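Local coordinates for protein signal recognition particle subunit SRP68 (Chaetomium thermophilum, PDB 4P3G) that binds SRP RNA through the N-terminal RNA-binding domain described here and probably serves, within the signal recognition particle, to target secretory and membrane proteins to the endoplasmic reticulum, at residues Y27-C41 and R74-M88. Numbering follows the deposited sequence.
Sequences YATYRTQLSGKLLNC and RLQLLTAERAWAHAM
R74 opens the contact by lying across the bent chain of K37, whose CD meets its guanidinium obliquely. Next along the helix, L75, and a turn further L78, receive L38: its CD1 lies 3.7 Å from L75 CD1 and 3.5 Å from L78 CB. L78 is itself a knob among L34, K37, L38 and C41, while L38 fits between L75, L78, T79 and R82, and L34 among L78, E81, R82 and A85; the antiparallel helices thus interlock knobs-into-holes, the segment axes approaching to 8.3 Å, their directions 155° apart. E81 OE1 accepts a hydrogen bond from Y30 OH, modelled implausibly short and of doubtful length, OE1 lying at the ring's edge, in its plane. R82 presents a guanidinium face to L38 CD2. W84 CE3 adjoins Y30 CE2, and A85 sits among Y27, Y30, R31 and L34. Extended from CG to NE, with CG anti to the backbone N (chi1 -176°), R31 lays its guanidinium flat on the H86 imidazole, centres 3.7 Å apart and planes at 15°. With R31 cut back to an alanine, H86 is likely to lose the flat cation over that face. M88, a selenomethionine, sets CB over a face of Y27. Helix 71-93 packs between helix 27-44 and helices 10-21, 103-128 and 136-156; R18 forms a salt bridge with E81 OE1, and Y145 OH hydrogen-bonds to OE2, satisfying the buried carboxylate within this all-helical RNA-binding domain.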
loop_
_atom_site.group_PDB
_atom_site.type_symbol
_atom_site.label_atom_id
_atom_site.label_comp_id
_atom_site.label_asym_id
_atom_site.label_seq_id
_atom_site.Cartn_x
_atom_site.Cartn_y
_atom_site.Cartn_z
ATOM N N TYR A 27 28.368 14.100 -15.610
ATOM C CA TYR A 27 28.152 15.223 -14.700
ATOM C C TYR A 27 29.323 16.174 -14.711
ATOM O O TYR A 27 29.180 17.359 -14.432
ATOM C CB TYR A 27 27.837 14.728 -13.285
ATOM C CG TYR A 27 26.678 13.775 -13.322
ATOM C CD1 TYR A 27 25.389 14.225 -13.635
ATOM C CD2 TYR A 27 26.877 12.419 -13.128
ATOM C CE1 TYR A 27 24.329 13.342 -13.714
ATOM C CE2 TYR A 27 25.824 11.534 -13.192
ATOM C CZ TYR A 27 24.563 12.000 -13.482
ATOM O OH TYR A 27 23.559 11.086 -13.554
ATOM N N ALA A 28 30.500 15.659 -15.013
ATOM C CA ALA A 28 31.651 16.531 -15.096
ATOM C C ALA A 28 31.447 17.449 -16.295
ATOM O O ALA A 28 31.712 18.642 -16.214
ATOM C CB ALA A 28 32.905 15.743 -15.209
ATOM N N THR A 29 30.907 16.898 -17.382
ATOM C CA THR A 29 30.632 17.665 -18.601
ATOM C C THR A 29 29.601 18.754 -18.386
ATOM O O THR A 29 29.779 19.888 -18.808
ATOM C CB THR A 29 30.046 16.758 -19.705
ATOM O OG1 THR A 29 30.895 15.627 -19.918
ATOM C CG2 THR A 29 29.839 17.527 -21.001
ATOM N N TYR A 30 28.541 18.391 -17.679
ATOM C CA TYR A 30 27.409 19.264 -17.416
ATOM C C TYR A 30 27.873 20.498 -16.698
ATOM O O TYR A 30 27.594 21.627 -17.101
ATOM C CB TYR A 30 26.384 18.507 -16.543
ATOM C CG TYR A 30 25.061 19.217 -16.295
ATOM C CD1 TYR A 30 24.454 19.981 -17.280
ATOM C CD2 TYR A 30 24.406 19.085 -15.086
ATOM C CE1 TYR A 30 23.248 20.605 -17.057
ATOM C CE2 TYR A 30 23.208 19.710 -14.853
ATOM C CZ TYR A 30 22.631 20.468 -15.844
ATOM O OH TYR A 30 21.427 21.085 -15.606
ATOM N N ARG A 31 28.632 20.243 -15.649
ATOM C CA ARG A 31 29.143 21.263 -14.773
ATOM C C ARG A 31 29.957 22.310 -15.531
ATOM O O ARG A 31 29.845 23.514 -15.267
ATOM C CB ARG A 31 29.966 20.575 -13.707
ATOM C CG ARG A 31 30.496 21.462 -12.665
ATOM C CD ARG A 31 31.292 20.598 -11.759
ATOM N NE ARG A 31 32.070 21.365 -10.811
ATOM C CZ ARG A 31 33.079 20.845 -10.139
ATOM N NH1 ARG A 31 33.403 19.575 -10.353
ATOM N NH2 ARG A 31 33.763 21.591 -9.282
ATOM N N THR A 32 30.770 21.845 -16.481
ATOM C CA THR A 32 31.525 22.744 -17.333
ATOM C C THR A 32 30.530 23.542 -18.162
ATOM O O THR A 32 30.556 24.769 -18.158
ATOM C CB THR A 32 32.503 21.987 -18.291
ATOM O OG1 THR A 32 33.594 21.425 -17.551
ATOM C CG2 THR A 32 33.064 22.922 -19.330
ATOM N N GLN A 33 29.628 22.834 -18.837
ATOM C CA GLN A 33 28.663 23.469 -19.723
ATOM C C GLN A 33 27.877 24.526 -18.984
ATOM O O GLN A 33 27.727 25.636 -19.457
ATOM C CB GLN A 33 27.700 22.432 -20.301
ATOM C CG GLN A 33 28.352 21.406 -21.219
ATOM C CD GLN A 33 27.344 20.512 -21.922
ATOM O OE1 GLN A 33 26.140 20.585 -21.655
ATOM N NE2 GLN A 33 27.830 19.660 -22.820
ATOM N N LEU A 34 27.427 24.187 -17.787
ATOM C CA LEU A 34 26.675 25.118 -16.963
ATOM C C LEU A 34 27.478 26.365 -16.593
ATOM O O LEU A 34 26.954 27.468 -16.584
ATOM C CB LEU A 34 26.187 24.417 -15.697
ATOM C CG LEU A 34 25.053 23.396 -15.839
ATOM C CD1 LEU A 34 24.865 22.651 -14.534
ATOM C CD2 LEU A 34 23.753 24.061 -16.254
ATOM N N SER A 35 28.750 26.181 -16.272
ATOM C CA SER A 35 29.624 27.284 -15.886
ATOM C C SER A 35 29.809 28.300 -17.004
ATOM O O SER A 35 29.946 29.493 -16.752
ATOM C CB SER A 35 30.982 26.725 -15.478
ATOM O OG SER A 35 30.817 25.697 -14.514
ATOM N N GLY A 36 29.815 27.814 -18.238
ATOM C CA GLY A 36 29.904 28.672 -19.405
ATOM C C GLY A 36 28.628 29.462 -19.609
ATOM O O GLY A 36 28.644 30.651 -19.887
ATOM N N LYS A 37 27.505 28.775 -19.491
ATOM C CA LYS A 37 26.211 29.400 -19.680
ATOM C C LYS A 37 25.897 30.378 -18.554
ATOM O O LYS A 37 25.287 31.425 -18.792
ATOM C CB LYS A 37 25.152 28.324 -19.802
ATOM C CG LYS A 37 25.435 27.383 -20.965
ATOM C CD LYS A 37 24.157 26.878 -21.562
ATOM C CE LYS A 37 24.237 25.398 -21.849
ATOM N NZ LYS A 37 22.878 24.789 -21.697
ATOM N N LEU A 38 26.325 30.054 -17.339
ATOM C CA LEU A 38 26.115 30.952 -16.210
ATOM C C LEU A 38 26.846 32.258 -16.466
ATOM O O LEU A 38 26.350 33.345 -16.152
ATOM C CB LEU A 38 26.660 30.342 -14.923
ATOM C CG LEU A 38 26.218 31.010 -13.621
ATOM C CD1 LEU A 38 24.703 31.063 -13.537
ATOM C CD2 LEU A 38 26.790 30.296 -12.417
ATOM N N LEU A 39 28.026 32.135 -17.065
ATOM C CA LEU A 39 28.872 33.277 -17.358
ATOM C C LEU A 39 28.226 34.189 -18.397
ATOM O O LEU A 39 28.096 35.396 -18.182
ATOM C CB LEU A 39 30.232 32.781 -17.854
ATOM C CG LEU A 39 31.297 33.782 -18.275
ATOM C CD1 LEU A 39 31.710 34.656 -17.117
ATOM C CD2 LEU A 39 32.468 33.006 -18.804
ATOM N N ASN A 40 27.804 33.611 -19.514
ATOM C CA ASN A 40 27.135 34.383 -20.544
ATOM C C ASN A 40 25.881 35.022 -19.979
ATOM O O ASN A 40 25.539 36.145 -20.334
ATOM C CB ASN A 40 26.796 33.502 -21.745
ATOM C CG ASN A 40 28.038 32.974 -22.450
ATOM O OD1 ASN A 40 29.058 33.671 -22.554
ATOM N ND2 ASN A 40 27.964 31.734 -22.929
ATOM N N CYS A 41 25.214 34.318 -19.068
ATOM C CA CYS A 41 23.966 34.825 -18.524
ATOM C C CYS A 41 24.195 36.099 -17.716
ATOM O O CYS A 41 23.469 37.085 -17.884
ATOM C CB CYS A 41 23.280 33.767 -17.656
ATOM S SG CYS A 41 21.591 34.216 -17.151
ATOM N N ARG A 74 16.560 32.377 -15.517
ATOM C CA ARG A 74 17.577 31.496 -16.072
ATOM C C ARG A 74 18.846 31.492 -15.218
ATOM O O ARG A 74 19.451 30.441 -14.991
ATOM C CB ARG A 74 17.921 31.892 -17.495
ATOM C CG ARG A 74 18.838 30.911 -18.170
ATOM C CD ARG A 74 18.788 31.066 -19.683
ATOM N NE ARG A 74 19.477 29.952 -20.317
ATOM C CZ ARG A 74 20.685 30.032 -20.861
ATOM N NH1 ARG A 74 21.329 31.196 -20.880
ATOM N NH2 ARG A 74 21.235 28.944 -21.390
ATOM N N LEU A 75 19.203 32.650 -14.685
ATOM C CA LEU A 75 20.362 32.753 -13.817
ATOM C C LEU A 75 20.225 31.810 -12.619
ATOM O O LEU A 75 21.183 31.141 -12.237
ATOM C CB LEU A 75 20.515 34.186 -13.321
ATOM C CG LEU A 75 21.789 34.452 -12.522
ATOM C CD1 LEU A 75 22.983 34.329 -13.446
ATOM C CD2 LEU A 75 21.750 35.826 -11.880
ATOM N N GLN A 76 19.038 31.770 -12.024
ATOM C CA GLN A 76 18.804 30.951 -10.846
ATOM C C GLN A 76 18.857 29.453 -11.135
ATOM O O GLN A 76 19.363 28.677 -10.332
ATOM C CB GLN A 76 17.464 31.305 -10.229
ATOM C CG GLN A 76 17.395 32.741 -9.777
ATOM C CD GLN A 76 18.481 33.087 -8.782
ATOM O OE1 GLN A 76 19.502 33.669 -9.143
ATOM N NE2 GLN A 76 18.262 32.734 -7.514
ATOM N N LEU A 77 18.318 29.046 -12.272
ATOM C CA LEU A 77 18.325 27.644 -12.648
ATOM C C LEU A 77 19.768 27.159 -12.844
ATOM O O LEU A 77 20.191 26.146 -12.272
ATOM C CB LEU A 77 17.522 27.470 -13.930
ATOM C CG LEU A 77 16.038 27.712 -13.634
ATOM C CD1 LEU A 77 15.149 27.378 -14.826
ATOM C CD2 LEU A 77 15.594 26.979 -12.370
ATOM N N LEU A 78 20.533 27.918 -13.621
ATOM C CA LEU A 78 21.919 27.564 -13.917
ATOM C C LEU A 78 22.695 27.492 -12.611
ATOM O O LEU A 78 23.560 26.629 -12.422
ATOM C CB LEU A 78 22.557 28.586 -14.860
ATOM C CG LEU A 78 21.891 28.596 -16.242
ATOM C CD1 LEU A 78 22.446 29.685 -17.181
ATOM C CD2 LEU A 78 21.952 27.222 -16.885
ATOM N N THR A 79 22.385 28.408 -11.707
ATOM C CA THR A 79 23.077 28.437 -10.440
ATOM C C THR A 79 22.793 27.189 -9.645
ATOM O O THR A 79 23.712 26.538 -9.166
ATOM C CB THR A 79 22.680 29.669 -9.629
ATOM O OG1 THR A 79 22.898 30.846 -10.423
ATOM C CG2 THR A 79 23.528 29.759 -8.389
ATOM N N ALA A 80 21.518 26.844 -9.535
ATOM C CA ALA A 80 21.090 25.666 -8.781
ATOM C C ALA A 80 21.581 24.389 -9.459
ATOM O O ALA A 80 22.088 23.464 -8.797
ATOM C CB ALA A 80 19.582 25.657 -8.638
ATOM N N GLU A 81 21.417 24.343 -10.776
ATOM C CA GLU A 81 21.805 23.167 -11.533
ATOM C C GLU A 81 23.309 22.894 -11.445
ATOM O O GLU A 81 23.743 21.742 -11.516
ATOM C CB GLU A 81 21.381 23.304 -12.995
ATOM C CG GLU A 81 19.940 22.947 -13.232
ATOM C CD GLU A 81 19.648 21.492 -12.938
ATOM O OE1 GLU A 81 19.998 20.651 -13.797
ATOM O OE2 GLU A 81 19.094 21.190 -11.846
ATOM N N ARG A 82 24.111 23.947 -11.318
ATOM C CA ARG A 82 25.554 23.755 -11.233
ATOM C C ARG A 82 25.938 23.037 -9.921
ATOM O O ARG A 82 26.722 22.094 -9.925
ATOM C CB ARG A 82 26.290 25.095 -11.376
ATOM C CG ARG A 82 27.792 24.944 -11.618
ATOM C CD ARG A 82 28.464 26.278 -11.879
ATOM N NE ARG A 82 28.544 27.045 -10.643
ATOM C CZ ARG A 82 29.240 28.165 -10.494
ATOM N NH1 ARG A 82 29.906 28.682 -11.520
ATOM N NH2 ARG A 82 29.242 28.783 -9.320
ATOM N N ALA A 83 25.320 23.424 -8.814
ATOM C CA ALA A 83 25.568 22.764 -7.531
ATOM C C ALA A 83 25.157 21.300 -7.591
ATOM O O ALA A 83 25.779 20.444 -6.970
ATOM C CB ALA A 83 24.820 23.468 -6.411
ATOM N N TRP A 84 24.066 21.041 -8.301
ATOM C CA TRP A 84 23.563 19.702 -8.485
ATOM C C TRP A 84 24.600 18.867 -9.236
ATOM O O TRP A 84 24.870 17.702 -8.887
ATOM C CB TRP A 84 22.258 19.747 -9.270
ATOM C CG TRP A 84 21.626 18.410 -9.441
ATOM C CD1 TRP A 84 20.851 17.755 -8.527
ATOM C CD2 TRP A 84 21.733 17.542 -10.580
ATOM N NE1 TRP A 84 20.468 16.534 -9.031
ATOM C CE2 TRP A 84 20.988 16.386 -10.292
ATOM C CE3 TRP A 84 22.391 17.633 -11.810
ATOM C CZ2 TRP A 84 20.885 15.324 -11.182
ATOM C CZ3 TRP A 84 22.278 16.575 -12.712
ATOM C CH2 TRP A 84 21.533 15.440 -12.390
ATOM N N ALA A 85 25.175 19.471 -10.275
ATOM C CA ALA A 85 26.148 18.797 -11.129
ATOM C C ALA A 85 27.381 18.420 -10.313
ATOM O O ALA A 85 27.905 17.301 -10.384
ATOM C CB ALA A 85 26.542 19.712 -12.268
ATOM N N HIS A 86 27.822 19.373 -9.507
ATOM C CA HIS A 86 28.998 19.181 -8.692
ATOM C C HIS A 86 28.731 18.026 -7.721
ATOM O O HIS A 86 29.575 17.147 -7.528
ATOM C CB HIS A 86 29.361 20.496 -7.990
ATOM C CG HIS A 86 30.668 20.459 -7.271
ATOM N ND1 HIS A 86 31.560 19.415 -7.384
ATOM C CD2 HIS A 86 31.224 21.333 -6.393
ATOM C CE1 HIS A 86 32.601 19.640 -6.603
ATOM N NE2 HIS A 86 32.419 20.798 -5.990
ATOM N N ALA A 87 27.547 18.026 -7.121
ATOM C CA ALA A 87 27.176 16.973 -6.191
ATOM C C ALA A 87 27.101 15.626 -6.907
ATOM O O ALA A 87 27.592 14.623 -6.386
ATOM C CB ALA A 87 25.877 17.292 -5.524
HETATM N N MSE A 88 26.528 15.601 -8.110
HETATM C CA MSE A 88 26.367 14.340 -8.835
HETATM C C MSE A 88 27.679 13.799 -9.351
HETATM O O MSE A 88 27.847 12.586 -9.481
HETATM C CB MSE A 88 25.401 14.484 -10.008
HETATM C CG MSE A 88 23.931 14.608 -9.621
HETATM SE SE MSE A 88 23.224 13.200 -8.476
HETATM C CE MSE A 88 23.416 14.016 -6.704
#